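Local coordinates for protein trimethylamine-N-oxide reductase (Haemophilus influenzae, PDB 7L5I) that probably reduces trimethylamine N-oxide or related oxides at a molybdenum centre carried by two bound pterin guanosine dinucleotide cofactors, at residues A[177-182]-A[777-783]; A[360-364]-A[645-651]; A[396-400]-A[577-583]; A[582-586]-A[597-601]. All coordinates share one frame; numbering follows the deposited sequence.

Contact 1: A[177-182]-A[777-783]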
loop_
_atom_site.group_PDB
_atom_site.type_symbol
_atom_site.label_atom_id
_atom_site.label_comp_id
_atom_site.label_asym_id
_atom_site.label_seq_id
_atom_site.Cartn_x
_atom_site.Cartn_y
_atom_site.Cartn_z
ATOM N N GLY A 177 2.628 -6.184 -5.582
ATOM C CA GLY A 177 3.449 -7.388 -5.579
ATOM C C GLY A 177 3.358 -8.142 -6.887
ATOM O O GLY A 177 4.345 -8.726 -7.344
ATOM N N ALA A 178 2.197 -8.103 -7.522
ATOM C CA ALA A 178 2.029 -8.763 -8.808
ATOM C C ALA A 178 2.421 -7.876 -9.986
ATOM O O ALA A 178 3.205 -8.292 -10.841
ATOM C CB ALA A 178 0.572 -9.235 -8.954
ATOM N N ALA A 179 1.867 -6.657 -10.052
ATOM C CA ALA A 179 2.093 -5.797 -11.206
ATOM C C ALA A 179 3.563 -5.473 -11.383
ATOM O O ALA A 179 4.048 -5.335 -12.506
ATOM C CB ALA A 179 1.294 -4.493 -11.068
ATOM N N GLN A 180 4.293 -5.306 -10.282
ATOM C CA GLN A 180 5.679 -4.888 -10.427
ATOM C C GLN A 180 6.588 -5.994 -10.925
ATOM O O GLN A 180 7.742 -5.708 -11.283
ATOM C CB GLN A 180 6.212 -4.329 -9.109
ATOM C CG GLN A 180 6.656 -5.363 -8.084
ATOM C CD GLN A 180 7.202 -4.691 -6.821
ATOM O OE1 GLN A 180 8.343 -4.920 -6.410
ATOM N NE2 GLN A 180 6.372 -3.874 -6.201
ATOM N N VAL A 181 6.108 -7.228 -10.968
ATOM C CA VAL A 181 6.872 -8.343 -11.522
ATOM C C VAL A 181 6.489 -8.610 -12.974
ATOM O O VAL A 181 7.357 -8.912 -13.794
ATOM C CB VAL A 181 6.683 -9.607 -10.658
ATOM C CG1 VAL A 181 7.292 -10.834 -11.330
ATOM C CG2 VAL A 181 7.342 -9.416 -9.280
ATOM N N ILE A 182 5.199 -8.493 -13.315
ATOM C CA ILE A 182 4.812 -8.729 -14.709
ATOM C C ILE A 182 5.170 -7.534 -15.603
ATOM O O ILE A 182 5.545 -7.732 -16.765
ATOM C CB ILE A 182 3.314 -9.118 -14.773
ATOM C CG1 ILE A 182 2.903 -9.515 -16.192
ATOM C CG2 ILE A 182 2.389 -8.028 -14.293
ATOM C CD1 ILE A 182 3.684 -10.655 -16.779
ATOM N N THR A 777 -0.051 -14.847 -5.496
ATOM C CA THR A 777 -0.855 -14.556 -6.687
ATOM C C THR A 777 -0.705 -15.658 -7.728
ATOM O O THR A 777 -1.690 -16.121 -8.319
ATOM C CB THR A 777 -0.464 -13.197 -7.272
ATOM O OG1 THR A 777 0.962 -13.118 -7.442
ATOM C CG2 THR A 777 -0.916 -12.072 -6.334
ATOM N N SER A 778 0.518 -16.090 -7.948
ATOM C CA SER A 778 0.888 -17.138 -8.887
ATOM C C SER A 778 2.374 -17.368 -8.672
ATOM O O SER A 778 3.025 -16.657 -7.903
ATOM C CB SER A 778 0.598 -16.761 -10.339
ATOM O OG SER A 778 1.638 -15.963 -10.896
ATOM N N LYS A 779 2.926 -18.356 -9.383
ATOM C CA LYS A 779 4.354 -18.597 -9.277
ATOM C C LYS A 779 5.175 -17.488 -9.916
ATOM O O LYS A 779 6.363 -17.393 -9.631
ATOM C CB LYS A 779 4.713 -19.938 -9.910
ATOM C CG LYS A 779 4.037 -21.085 -9.189
ATOM C CD LYS A 779 4.354 -22.409 -9.864
ATOM C CE LYS A 779 3.759 -23.540 -9.073
ATOM N NZ LYS A 779 2.323 -23.670 -9.368
ATOM N N LEU A 780 4.574 -16.635 -10.745
ATOM C CA LEU A 780 5.352 -15.569 -11.356
ATOM C C LEU A 780 5.806 -14.564 -10.304
ATOM O O LEU A 780 7.007 -14.317 -10.135
ATOM C CB LEU A 780 4.548 -14.870 -12.459
ATOM C CG LEU A 780 5.421 -13.836 -13.169
ATOM C CD1 LEU A 780 6.361 -14.527 -14.125
ATOM C CD2 LEU A 780 4.599 -12.821 -13.886
ATOM N N ALA A 781 4.855 -13.960 -9.591
ATOM C CA ALA A 781 5.186 -12.881 -8.671
ATOM C C ALA A 781 5.097 -13.242 -7.203
ATOM O O ALA A 781 5.670 -12.529 -6.370
ATOM C CB ALA A 781 4.257 -11.685 -8.924
ATOM N N GLN A 782 4.329 -14.273 -6.851
ATOM C CA GLN A 782 4.050 -14.603 -5.462
ATOM C C GLN A 782 3.626 -13.378 -4.651
ATOM O O GLN A 782 4.068 -13.180 -3.508
ATOM C CB GLN A 782 5.267 -15.276 -4.831
ATOM C CG GLN A 782 5.680 -16.567 -5.503
ATOM C CD GLN A 782 4.799 -17.754 -5.098
ATOM O OE1 GLN A 782 3.806 -17.595 -4.403
ATOM N NE2 GLN A 782 5.165 -18.953 -5.554
ATOM N N GLY A 783 2.731 -12.556 -5.235
ATOM C CA GLY A 783 2.191 -11.411 -4.526
ATOM C C GLY A 783 1.128 -11.822 -3.525
ATOM O O GLY A 783 0.698 -12.961 -3.476
HETATM O O HOH W 1 6.233 -9.918 -5.865
#

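Contact 2: A[360-364]-A[645-651]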
loop_
_atom_site.group_PDB
_atom_site.type_symbol
_atom_site.label_atom_id
_atom_site.label_comp_id
_atom_site.label_asym_id
_atom_site.label_seq_id
_atom_site.Cartn_x
_atom_site.Cartn_y
_atom_site.Cartn_z
ATOM N N GLN A 360 -2.412 -10.949 -14.089
ATOM C CA GLN A 360 -3.149 -10.913 -15.332
ATOM C C GLN A 360 -3.863 -9.591 -15.553
ATOM O O GLN A 360 -4.136 -9.225 -16.705
ATOM C CB GLN A 360 -4.185 -12.045 -15.349
ATOM C CG GLN A 360 -3.637 -13.428 -15.173
ATOM C CD GLN A 360 -2.548 -13.759 -16.170
ATOM O OE1 GLN A 360 -2.751 -13.682 -17.370
ATOM N NE2 GLN A 360 -1.375 -14.090 -15.666
ATOM N N THR A 361 -4.205 -8.865 -14.485
ATOM C CA THR A 361 -5.087 -7.711 -14.630
ATOM C C THR A 361 -4.394 -6.539 -15.332
ATOM O O THR A 361 -4.911 -6.002 -16.317
ATOM C CB THR A 361 -5.648 -7.305 -13.261
ATOM O OG1 THR A 361 -4.565 -6.956 -12.378
ATOM C CG2 THR A 361 -6.404 -8.433 -12.637
ATOM N N HIS A 362 -3.208 -6.130 -14.882
ATOM C CA HIS A 362 -2.562 -5.028 -15.567
ATOM C C HIS A 362 -1.907 -5.466 -16.866
ATOM O O HIS A 362 -1.764 -4.637 -17.774
ATOM C CB HIS A 362 -1.578 -4.346 -14.620
ATOM C CG HIS A 362 -2.278 -3.669 -13.494
ATOM N ND1 HIS A 362 -2.373 -4.223 -12.235
ATOM C CD2 HIS A 362 -3.041 -2.550 -13.473
ATOM C CE1 HIS A 362 -3.096 -3.429 -11.463
ATOM N NE2 HIS A 362 -3.511 -2.403 -12.191
ATOM N N TRP A 363 -1.552 -6.740 -16.997
ATOM C CA TRP A 363 -1.103 -7.250 -18.285
ATOM C C TRP A 363 -2.205 -7.088 -19.319
ATOM O O TRP A 363 -1.971 -6.587 -20.430
ATOM C CB TRP A 363 -0.701 -8.714 -18.148
ATOM C CG TRP A 363 0.115 -9.268 -19.259
ATOM C CD1 TRP A 363 0.513 -8.639 -20.386
ATOM C CD2 TRP A 363 0.640 -10.589 -19.324
ATOM N NE1 TRP A 363 1.272 -9.483 -21.162
ATOM C CE2 TRP A 363 1.371 -10.689 -20.520
ATOM C CE3 TRP A 363 0.580 -11.693 -18.470
ATOM C CZ2 TRP A 363 2.027 -11.859 -20.902
ATOM C CZ3 TRP A 363 1.242 -12.854 -18.838
ATOM C CH2 TRP A 363 1.961 -12.924 -20.041
ATOM N N MET A 364 -3.423 -7.497 -18.962
ATOM C CA MET A 364 -4.551 -7.358 -19.866
ATOM C C MET A 364 -4.943 -5.893 -20.052
ATOM O O MET A 364 -5.377 -5.510 -21.144
ATOM C CB MET A 364 -5.744 -8.190 -19.344
ATOM C CG MET A 364 -6.898 -8.208 -20.341
ATOM S SD MET A 364 -6.453 -8.987 -21.911
ATOM C CE MET A 364 -7.388 -7.961 -23.066
ATOM N N ASP A 645 -0.244 -21.232 -13.394
ATOM C CA ASP A 645 -1.085 -20.098 -13.032
ATOM C C ASP A 645 -0.589 -18.777 -13.623
ATOM O O ASP A 645 -1.013 -17.706 -13.180
ATOM C CB ASP A 645 -1.245 -19.994 -11.504
ATOM C CG ASP A 645 0.081 -20.080 -10.731
ATOM O OD1 ASP A 645 1.159 -19.964 -11.342
ATOM O OD2 ASP A 645 0.025 -20.254 -9.488
ATOM N N CYS A 646 0.248 -18.831 -14.658
ATOM C CA CYS A 646 0.587 -17.635 -15.429
ATOM C C CYS A 646 1.086 -18.080 -16.798
ATOM O O CYS A 646 2.185 -18.627 -16.897
ATOM C CB CYS A 646 1.641 -16.803 -14.711
ATOM S SG CYS A 646 1.910 -15.173 -15.463
ATOM N N LYS A 647 0.293 -17.849 -17.841
ATOM C CA LYS A 647 0.627 -18.299 -19.186
ATOM C C LYS A 647 1.428 -17.223 -19.926
ATOM O O LYS A 647 1.792 -16.189 -19.368
ATOM C CB LYS A 647 -0.647 -18.662 -19.950
ATOM C CG LYS A 647 -1.568 -19.612 -19.180
ATOM C CD LYS A 647 -2.898 -19.795 -19.895
ATOM C CE LYS A 647 -3.969 -20.339 -18.950
ATOM N NZ LYS A 647 -5.310 -19.783 -19.249
ATOM N N GLY A 648 1.703 -17.460 -21.202
ATOM C CA GLY A 648 2.516 -16.562 -21.986
ATOM C C GLY A 648 1.819 -15.312 -22.464
ATOM O O GLY A 648 2.488 -14.383 -22.917
ATOM N N HIS A 649 0.494 -15.266 -22.392
ATOM C CA HIS A 649 -0.275 -14.072 -22.703
ATOM C C HIS A 649 -1.330 -13.925 -21.621
ATOM O O HIS A 649 -1.607 -14.881 -20.891
ATOM C CB HIS A 649 -0.937 -14.147 -24.083
ATOM C CG HIS A 649 -1.861 -15.307 -24.253
ATOM N ND1 HIS A 649 -3.114 -15.358 -23.675
ATOM C CD2 HIS A 649 -1.723 -16.460 -24.951
ATOM C CE1 HIS A 649 -3.704 -16.495 -24.003
ATOM N NE2 HIS A 649 -2.881 -17.180 -24.782
ATOM N N PRO A 650 -1.925 -12.744 -21.482
ATOM C CA PRO A 650 -2.969 -12.587 -20.455
ATOM C C PRO A 650 -4.094 -13.572 -20.702
ATOM O O PRO A 650 -4.463 -13.829 -21.849
ATOM C CB PRO A 650 -3.455 -11.146 -20.633
ATOM C CG PRO A 650 -2.514 -10.503 -21.516
ATOM C CD PRO A 650 -1.736 -11.527 -22.279
ATOM N N SER A 651 -4.646 -14.118 -19.618
ATOM C CA SER A 651 -5.731 -15.090 -19.735
ATOM C C SER A 651 -6.576 -15.090 -18.468
ATOM O O SER A 651 -6.151 -14.625 -17.404
ATOM C CB SER A 651 -5.189 -16.500 -20.023
ATOM O OG SER A 651 -4.641 -17.130 -18.872
HETATM O O HOH W 2 -1.200 -14.916 -12.860
HETATM O O HOH W 3 -2.049 -15.990 -18.488
#

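Contact 3: A[396-400]-A[577-583]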
loop_
_atom_site.group_PDB
_atom_site.type_symbol
_atom_site.label_atom_id
_atom_site.label_comp_id
_atom_site.label_asym_id
_atom_site.label_seq_id
_atom_site.Cartn_x
_atom_site.Cartn_y
_atom_site.Cartn_z
ATOM N N ALA A 396 8.361 19.268 -11.149
ATOM C CA ALA A 396 8.901 20.610 -10.999
ATOM C C ALA A 396 10.391 20.620 -11.305
ATOM O O ALA A 396 11.077 19.587 -11.257
ATOM C CB ALA A 396 8.667 21.139 -9.585
ATOM N N THR A 397 10.896 21.814 -11.606
ATOM C CA THR A 397 12.328 22.026 -11.757
ATOM C C THR A 397 12.911 22.521 -10.442
ATOM O O THR A 397 12.579 23.621 -9.976
ATOM C CB THR A 397 12.609 23.029 -12.882
ATOM O OG1 THR A 397 12.029 22.510 -14.091
ATOM C CG2 THR A 397 14.104 23.207 -13.057
ATOM N N GLY A 398 13.770 21.720 -9.854
ATOM C CA GLY A 398 14.374 22.089 -8.595
ATOM C C GLY A 398 15.433 21.090 -8.219
ATOM O O GLY A 398 16.283 20.745 -9.041
ATOM N N GLY A 399 15.375 20.613 -6.984
ATOM C CA GLY A 399 16.279 19.564 -6.530
ATOM C C GLY A 399 15.541 18.672 -5.559
ATOM O O GLY A 399 14.460 19.018 -5.064
ATOM N N ILE A 400 16.106 17.491 -5.338
ATOM C CA ILE A 400 15.509 16.481 -4.474
ATOM C C ILE A 400 16.451 16.247 -3.298
ATOM O O ILE A 400 17.659 16.031 -3.487
ATOM C CB ILE A 400 15.255 15.166 -5.232
ATOM C CG1 ILE A 400 14.299 15.396 -6.413
ATOM C CG2 ILE A 400 14.697 14.122 -4.279
ATOM C CD1 ILE A 400 14.211 14.222 -7.307
ATOM N N ALA A 577 21.645 20.188 -6.672
ATOM C CA ALA A 577 20.880 19.808 -7.858
ATOM C C ALA A 577 20.044 20.968 -8.374
ATOM O O ALA A 577 19.932 21.165 -9.589
ATOM C CB ALA A 577 19.976 18.614 -7.571
ATOM N N ALA A 578 19.430 21.748 -7.470
ATOM C CA ALA A 578 18.665 22.907 -7.916
ATOM C C ALA A 578 19.568 23.918 -8.614
ATOM O O ALA A 578 19.201 24.468 -9.662
ATOM C CB ALA A 578 17.940 23.550 -6.739
ATOM N N ARG A 579 20.755 24.172 -8.050
ATOM C CA ARG A 579 21.672 25.122 -8.667
ATOM C C ARG A 579 22.021 24.694 -10.083
ATOM O O ARG A 579 22.052 25.527 -11.001
ATOM C CB ARG A 579 22.933 25.266 -7.808
ATOM C CG ARG A 579 23.971 26.208 -8.377
ATOM C CD ARG A 579 25.188 26.309 -7.432
ATOM N NE ARG A 579 25.737 24.983 -7.212
ATOM C CZ ARG A 579 26.284 24.560 -6.076
ATOM N NH1 ARG A 579 26.388 25.363 -5.021
ATOM N NH2 ARG A 579 26.731 23.320 -6.004
ATOM N N ALA A 580 22.275 23.395 -10.288
ATOM C CA ALA A 580 22.581 22.905 -11.626
ATOM C C ALA A 580 21.401 23.084 -12.570
ATOM O O ALA A 580 21.592 23.277 -13.781
ATOM C CB ALA A 580 23.006 21.436 -11.573
ATOM N N ASN A 581 20.177 23.032 -12.047
ATOM C CA ASN A 581 18.970 23.325 -12.816
ATOM C C ASN A 581 18.660 24.818 -12.898
ATOM O O ASN A 581 17.591 25.188 -13.394
ATOM C CB ASN A 581 17.766 22.590 -12.210
ATOM C CG ASN A 581 17.787 21.105 -12.498
ATOM O OD1 ASN A 581 18.275 20.672 -13.543
ATOM N ND2 ASN A 581 17.250 20.310 -11.567
ATOM N N ARG A 582 19.563 25.679 -12.407
ATOM C CA ARG A 582 19.414 27.138 -12.461
ATOM C C ARG A 582 18.253 27.628 -11.596
ATOM O O ARG A 582 17.524 28.555 -11.974
ATOM C CB ARG A 582 19.271 27.636 -13.911
ATOM C CG ARG A 582 20.343 27.133 -14.889
ATOM C CD ARG A 582 21.736 27.022 -14.263
ATOM N NE ARG A 582 22.405 28.310 -14.045
ATOM C CZ ARG A 582 23.349 28.526 -13.122
ATOM N NH1 ARG A 582 23.723 27.548 -12.295
ATOM N NH2 ARG A 582 23.909 29.731 -13.012
ATOM N N VAL A 583 18.097 27.017 -10.424
ATOM C CA VAL A 583 17.086 27.393 -9.432
ATOM C C VAL A 583 17.825 27.737 -8.137
ATOM O O VAL A 583 18.551 26.900 -7.584
ATOM C CB VAL A 583 16.064 26.267 -9.198
ATOM C CG1 VAL A 583 15.141 26.603 -8.041
ATOM C CG2 VAL A 583 15.250 26.008 -10.456
#

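Contact 4: A[582-586]-A[597-601]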
loop_
_atom_site.group_PDB
_atom_site.type_symbol
_atom_site.label_atom_id
_atom_site.label_comp_id
_atom_site.label_asym_id
_atom_site.label_seq_id
_atom_site.Cartn_x
_atom_site.Cartn_y
_atom_site.Cartn_z
ATOM N N ARG A 582 19.563 25.679 -12.407
ATOM C CA ARG A 582 19.414 27.138 -12.461
ATOM C C ARG A 582 18.253 27.628 -11.596
ATOM O O ARG A 582 17.524 28.555 -11.974
ATOM C CB ARG A 582 19.271 27.636 -13.911
ATOM C CG ARG A 582 20.343 27.133 -14.889
ATOM C CD ARG A 582 21.736 27.022 -14.263
ATOM N NE ARG A 582 22.405 28.310 -14.045
ATOM C CZ ARG A 582 23.349 28.526 -13.122
ATOM N NH1 ARG A 582 23.723 27.548 -12.295
ATOM N NH2 ARG A 582 23.909 29.731 -13.012
ATOM N N VAL A 583 18.097 27.017 -10.424
ATOM C CA VAL A 583 17.086 27.393 -9.432
ATOM C C VAL A 583 17.825 27.737 -8.137
ATOM O O VAL A 583 18.551 26.900 -7.584
ATOM C CB VAL A 583 16.064 26.267 -9.198
ATOM C CG1 VAL A 583 15.141 26.603 -8.041
ATOM C CG2 VAL A 583 15.250 26.008 -10.456
ATOM N N ALA A 584 17.645 28.973 -7.679
ATOM C CA ALA A 584 18.231 29.458 -6.444
ATOM C C ALA A 584 17.403 28.974 -5.267
ATOM O O ALA A 584 16.176 29.084 -5.284
ATOM C CB ALA A 584 18.276 30.979 -6.444
ATOM N N MET A 585 18.075 28.424 -4.261
ATOM C CA MET A 585 17.467 28.013 -3.008
ATOM C C MET A 585 18.159 28.723 -1.849
ATOM O O MET A 585 19.339 29.077 -1.950
ATOM C CB MET A 585 17.587 26.496 -2.794
ATOM C CG MET A 585 16.653 25.652 -3.640
ATOM S SD MET A 585 17.012 23.912 -3.424
ATOM C CE MET A 585 16.335 23.556 -1.797
ATOM N N PRO A 586 17.451 28.968 -0.746
ATOM C CA PRO A 586 18.137 29.406 0.473
ATOM C C PRO A 586 19.044 28.300 0.969
ATOM O O PRO A 586 18.790 27.119 0.718
ATOM C CB PRO A 586 16.988 29.659 1.452
ATOM C CG PRO A 586 15.887 28.759 0.977
ATOM C CD PRO A 586 16.015 28.734 -0.529
ATOM N N PRO A 597 7.124 25.610 3.784
ATOM C CA PRO A 597 7.414 24.911 2.525
ATOM C C PRO A 597 8.196 25.830 1.594
ATOM O O PRO A 597 7.929 27.037 1.504
ATOM C CB PRO A 597 6.025 24.598 1.954
ATOM C CG PRO A 597 5.112 24.636 3.140
ATOM C CD PRO A 597 5.679 25.676 4.062
ATOM N N LEU A 598 9.171 25.253 0.909
ATOM C CA LEU A 598 9.916 25.906 -0.164
ATOM C C LEU A 598 9.440 25.280 -1.462
ATOM O O LEU A 598 9.637 24.083 -1.674
ATOM C CB LEU A 598 11.419 25.701 0.005
ATOM C CG LEU A 598 12.345 26.274 -1.078
ATOM C CD1 LEU A 598 12.249 27.779 -1.016
ATOM C CD2 LEU A 598 13.744 25.791 -0.872
ATOM N N SER A 599 8.823 26.072 -2.328
ATOM C CA SER A 599 8.183 25.519 -3.512
ATOM C C SER A 599 8.928 25.812 -4.804
ATOM O O SER A 599 9.527 26.884 -4.971
ATOM C CB SER A 599 6.744 26.027 -3.599
ATOM O OG SER A 599 6.002 25.390 -2.567
ATOM N N PHE A 600 8.875 24.843 -5.710
ATOM C CA PHE A 600 9.416 24.907 -7.058
ATOM C C PHE A 600 8.259 24.979 -8.044
ATOM O O PHE A 600 7.114 24.702 -7.699
ATOM C CB PHE A 600 10.255 23.669 -7.369
ATOM C CG PHE A 600 11.381 23.422 -6.412
ATOM C CD1 PHE A 600 12.410 24.341 -6.266
ATOM C CD2 PHE A 600 11.433 22.259 -5.678
ATOM C CE1 PHE A 600 13.450 24.106 -5.392
ATOM C CE2 PHE A 600 12.470 22.023 -4.807
ATOM C CZ PHE A 600 13.486 22.954 -4.667
ATOM N N GLU A 601 8.574 25.293 -9.300
ATOM C CA GLU A 601 7.574 25.416 -10.351
ATOM C C GLU A 601 7.864 24.419 -11.463
ATOM O O GLU A 601 9.015 24.084 -11.719
ATOM C CB GLU A 601 7.548 26.833 -10.942
ATOM C CG GLU A 601 7.060 27.905 -9.995
ATOM C CD GLU A 601 7.235 29.297 -10.576
ATOM O OE1 GLU A 601 8.207 29.506 -11.339
ATOM O OE2 GLU A 601 6.400 30.179 -10.276
#

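Contact 1: A[177-182]-A[777-783]
The flat groups that meet here are backbone peptides. One face of the G177-A178 peptide is turned to 777-783: G783 CA stands almost straight above its carbonyl carbon, 4.2 Å from G177 C, and the methyl of A781 approaches from the same side but lower and nearer the oxygen, with A781 CB 3.4 Å from G177 O. That methyl is the centre of the contact. It lies against the chain leading into helix 179-187, where A178 CA and the side chain of V181 also surround it, V181 CB lying 3.6 Å from A781 CB. With CG1 of V181 anti to its backbone N (chi1 171°), this branch passes over the backbone of L780 and meets L780 CG, while CG2 remains on the A781 methyl. The contact ties this cofactor-side helix start, just after S175 of the oxygen pocket, to a loop of the dinucleotide-binding region, in a protein whose pterins are bound between parts far apart in sequence. Beyond V181, I182 crosses L780 at about a right angle and sets CD1 3.7 Å from L780 CD2. The polar link runs through one water that donates to both G177 O and A781 O, at 2.7 Å each. The loop holds its own shape: S778 OG accepts from L780 N in an ST turn, and T777 OG1 takes the N-H of G783 at 2.9 Å. E359, at the head of helix 359-372, adds its carboxylate oxygen OE2 to T777 OG1, S778 OG and A781 N.

Contact 2: A[360-364]-A[645-651]
P650 lies flat-on against the indole of W363, a proline-tryptophan CH-pi contact that fastens the loop 645-651 to helix 359-372. CG of P650 stands 3.7 Å from the centroid of the five-membered ring and only 9° off its normal, while CD of P650 sits beside it at 3.7 Å from W363 CE2. The same face continues over the backbone of H649, displaced toward the rim of the indole. At its CB corner the proline is met by M364, which crosses it at about a right angle with SD 3.9 Å from P650 CB. The loop then bends round the far rim of the six-membered ring: the carbonyl oxygens of K647 and G648 come up to its edge near the ring plane, as does the sulfur of C646, a Cys-aromatic contact. Indole NE1 is taken by E632 O, and I182 and V186 of helix 179-187 also pack on the ring. Outward, the contact turns polar at Q360. Its side chain is curled, chi1 and chi2 both near -55°, which brings the amide against the loop between C646 and S651. OE1 accepts from S651 N at 3.0 Å, the donor tilted 20° from the carbonyl plane, and NE2 lies 3.5 Å from C646 SG. The amide is further anchored by two waters. One accepts from Q360 NE2 and donates to D645 O; the other donates to Q360 OE1 and to H649 O, each at 2.7 Å, and accepts from S651 OG and, at 3.1 Å, from K647 N.

Contact 3: A[396-400]-A[577-583]
The C-terminal end of helix 563-580 meets a glycine-containing loop, 396-400, at its capping turn. The backbones come close at G399 and A578, whose CA atoms are 4.3 Å apart, and the carbonyl of G398 points at the flank of the last helical turn. G398 O accepts from N581 ND2 at 2.7 Å with an N-H...O angle of 157°; the donor lies in the carbonyl plane and the oxygen almost in the plane of the amide. The same oxygen also receives a CA-H...O contact from A578 CA at 3.4 Å. Alongside, the CG2 methyl of T397, anti to its backbone N (chi1 -58° for OG1), packs against N581 CB at 3.8 Å and against V583 CG2. That valine methyl also lies 3.6 Å from T397 O, while the methyl of A577 comes up to G399 CA. The turn presenting N581 and V583 is held by V583 N bonding A578 O and R582 N bonding R579 O. R582 NH1 returns to R579 O as well, from the opposite face of the carbonyl. With R582 at positive phi, the two backbone bonds make the Schellman motif that ends the helix.

Contact 4: A[582-586]-A[597-601]
L598 and M585 make the tight part of this contact: the methyl CE of M585 is 3.5 Å from L598 CD2, and P586 closes on the same leucine branch with CD 3.7 Å from it. CG of L598 is anti to its backbone N (chi1 177°), which carries both methyls out from the strand to the M585-P586 step. The bend of M585 at chi3, 75°, turns CE toward the leucine while SD stays beside the phenyl ring of F600. The sulfur lies at the ring edge, SD being 3.9 Å from F600 CZ and 85° off the ring normal about its centroid, a Met-aromatic contact in which the two side chains cross at about a right angle; M585 CG is also at the edge, in the ring plane. L598 belongs to strand 598-599, an outer strand of the mixed sheet with 523-527, and the segment facing it follows helix 563-580, whose Y571, F575 and A578 also pack on M585. Helix 588-594 links the two segments and sends F591 onto both P586 and L598. Packing is looser toward V583, whose CG1 approaches F600 obliquely, 4.0 Å from CD1. The backbones stay well apart, with V583 CA 8.4 Å from F600 CA, and the two segments meet through side-chain packing alone. A584 directs its methyl away from the strand, and it and S599 lie at the exposed protein surface.

The four contacts form two neighbourhoods. Contacts 1 and 2 lie near the cofactor, centres 11 Å apart, and are joined by K779 N to D645 OD1 (3.1 Å, a probable hydrogen bond) and by I182 CD1 packing on W363 CE3. G177 of contact 1 lies about 9 Å from the molybdenum, measured from its side-chain position, and the side chain of Q360 of contact 2 about 11 Å from a bound dinucleotide. Contacts 3 and 4 sit near the surface with centres 7 Å apart, share R582 and V583, and meet through T397 N and E601 O (2.9 Å, a probable hydrogen bond) and A578 CB against M585 SD. Between neighbourhoods, centres are 37 to 44 Å apart.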